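Local coordinates for protein dihydroneopterin triphosphate diphosphatase (Escherichia coli, PDB 2O5W) that probably hydrolyses dihydroneopterin triphosphate to the monophosphate and pyrophosphate for folate biosynthesis, and also cleaves nucleoside triphosphates such as dATP, at residues A[11-16]-A[38-43]. Residues are numbered along the deposited sequence; the frame is centred on the assembly and turned at random.
Sequences SILVVI and SVTGSV. With NA (sodium ion), chain H; PPV (pyrophosphate), chain I.
Ile12 pairs with Gly41 and Val14 with Val39 where strand 11-16 runs antiparallel to strand 39-42. Each pair has one firm bond and one weak: Ile12 N to Gly41 O spans 2.9 Å at 166° and Val14 N to Val39 O 2.7 Å, whereas the return bonds from Gly41 N and Val39 N are weak. The apolar packing gathers on the face carrying Ile12, Val14 and Val39, where Ile12 and Val39 pack on helix 49-61. Branched side chains suit it: Val14 CB stands 4.2 Å from Val39 CB, and the end of Ile16 reaches over, its CD1 slanting across to Val39 CG2 (3.5 Å). With chi1 at 46°, CG1 of Ile12 sits between the backbone N and carbonyl carbon, which carries it to 3.4 Å from Gly41 O; CG2 meets CG2 of Val43 nearly at right angles. An alanine in place of Ile12 would probably leave Val43 CG2 without its apolar partner and open a gap beside Glu56 and Gly41, which has no side chain to fill it. Side chains pack more loosely at the far end: Ser42 buries little and diverges from Ser11, while Val43 is partly exposed. On the face of Leu13 and Thr40, Thr40 OG1 donates to O22 of pyrophosphate (2.6 Å). Separately, the Thr40 carbonyl O, turned from strand 11-16, binds the sodium ion (2.6 Å) together with Glu60 and the bridging oxygen OPP. Strand 36-42 thus places Thr40, which contacts pyrophosphate and probably the substrate, immediately before the Nudix box, whose helix carries the probable magnesium ligands Glu56 and Glu60, the arrangement characteristic of the Nudix hydrolase fold.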
loop_
_atom_site.group_PDB
_atom_site.type_symbol
_atom_site.label_atom_id
_atom_site.label_comp_id
_atom_site.label_asym_id
_atom_site.label_seq_id
_atom_site.Cartn_x
_atom_site.Cartn_y
_atom_site.Cartn_z
ATOM N N SER A 11 3.412 8.918 4.345
ATOM C CA SER A 11 3.426 7.510 3.947
ATOM C C SER A 11 3.380 7.293 2.432
ATOM O O SER A 11 3.117 8.223 1.655
ATOM C CB SER A 11 2.266 6.756 4.610
ATOM O OG SER A 11 1.016 7.290 4.206
ATOM N N ILE A 12 3.636 6.051 2.033
ATOM C CA ILE A 12 3.591 5.658 0.634
ATOM C C ILE A 12 2.504 4.618 0.423
ATOM O O ILE A 12 2.080 3.956 1.368
ATOM C CB ILE A 12 4.973 5.146 0.114
ATOM C CG1 ILE A 12 5.634 4.167 1.097
ATOM C CG2 ILE A 12 5.915 6.306 -0.134
ATOM C CD1 ILE A 12 5.385 2.693 0.799
ATOM N N LEU A 13 2.040 4.504 -0.816
ATOM C CA LEU A 13 1.093 3.472 -1.210
ATOM C C LEU A 13 1.620 2.845 -2.490
ATOM O O LEU A 13 1.963 3.565 -3.425
ATOM C CB LEU A 13 -0.311 4.073 -1.425
ATOM C CG LEU A 13 -1.481 3.164 -1.856
ATOM C CD1 LEU A 13 -2.096 2.457 -0.685
ATOM C CD2 LEU A 13 -2.569 3.945 -2.557
ATOM N N VAL A 14 1.707 1.519 -2.533
ATOM C CA VAL A 14 2.192 0.823 -3.730
ATOM C C VAL A 14 1.111 -0.086 -4.328
ATOM O O VAL A 14 0.783 -1.148 -3.787
ATOM C CB VAL A 14 3.506 0.002 -3.471
ATOM C CG1 VAL A 14 4.024 -0.619 -4.773
ATOM C CG2 VAL A 14 4.587 0.862 -2.835
ATOM N N VAL A 15 0.569 0.328 -5.462
ATOM C CA VAL A 15 -0.447 -0.464 -6.149
ATOM C C VAL A 15 0.195 -1.593 -6.971
ATOM O O VAL A 15 0.668 -1.371 -8.087
ATOM C CB VAL A 15 -1.363 0.428 -7.030
ATOM C CG1 VAL A 15 -2.376 -0.423 -7.793
ATOM C CG2 VAL A 15 -2.078 1.471 -6.165
ATOM N N ILE A 16 0.214 -2.792 -6.392
ATOM C CA ILE A 16 0.688 -3.991 -7.077
ATOM C C ILE A 16 -0.434 -4.586 -7.913
ATOM O O ILE A 16 -1.561 -4.725 -7.440
ATOM C CB ILE A 16 1.177 -5.060 -6.070
ATOM C CG1 ILE A 16 2.218 -4.464 -5.121
ATOM C CG2 ILE A 16 1.753 -6.287 -6.795
ATOM C CD1 ILE A 16 2.053 -4.919 -3.708
ATOM N N SER A 38 -3.725 -2.147 -0.651
ATOM C CA SER A 38 -2.446 -2.412 -1.279
ATOM C C SER A 38 -1.367 -2.193 -0.211
ATOM O O SER A 38 -1.693 -1.981 0.963
ATOM C CB SER A 38 -2.232 -1.448 -2.443
ATOM O OG SER A 38 -3.371 -1.354 -3.275
ATOM N N VAL A 39 -0.095 -2.223 -0.614
ATOM C CA VAL A 39 1.024 -2.020 0.308
ATOM C C VAL A 39 1.155 -0.556 0.720
ATOM O O VAL A 39 1.329 0.323 -0.128
ATOM C CB VAL A 39 2.368 -2.515 -0.309
ATOM C CG1 VAL A 39 3.577 -1.939 0.432
ATOM C CG2 VAL A 39 2.424 -4.048 -0.342
ATOM N N THR A 40 1.069 -0.306 2.027
ATOM C CA THR A 40 1.315 1.021 2.597
ATOM C C THR A 40 2.382 0.978 3.684
ATOM O O THR A 40 2.701 -0.078 4.215
ATOM C CB THR A 40 0.043 1.641 3.224
ATOM O OG1 THR A 40 -0.396 0.829 4.310
ATOM C CG2 THR A 40 -1.073 1.752 2.216
ATOM N N GLY A 41 2.913 2.141 4.030
ATOM C CA GLY A 41 3.882 2.253 5.108
ATOM C C GLY A 41 4.393 3.671 5.233
ATOM O O GLY A 41 4.420 4.418 4.262
ATOM N N SER A 42 4.789 4.048 6.440
ATOM C CA SER A 42 5.419 5.333 6.661
ATOM C C SER A 42 6.764 5.421 5.951
ATOM O O SER A 42 7.459 4.414 5.727
ATOM C CB SER A 42 5.613 5.587 8.147
ATOM O OG SER A 42 4.394 5.396 8.840
ATOM N N VAL A 43 7.092 6.653 5.585
ATOM C CA VAL A 43 8.373 7.017 5.049
ATOM C C VAL A 43 9.245 7.310 6.256
ATOM O O VAL A 43 9.037 8.302 6.950
ATOM C CB VAL A 43 8.214 8.244 4.152
ATOM C CG1 VAL A 43 9.554 8.766 3.689
ATOM C CG2 VAL A 43 7.329 7.896 2.969
HETATM NA NA NA H . 2.958 -1.255 6.552
HETATM O O11 PPV I . 3.164 -0.919 9.604
HETATM P P1 PPV I . 3.257 0.481 8.959
HETATM O O21 PPV I . 2.817 1.518 9.971
HETATM O O31 PPV I . 4.702 0.767 8.553
HETATM O OPP PPV I . 2.287 0.569 7.666
HETATM P P2 PPV I . 0.684 0.689 7.845
HETATM O O12 PPV I . 0.288 0.027 9.146
HETATM O O22 PPV I . -0.031 -0.049 6.699
HETATM O O32 PPV I . 0.275 2.144 7.838
#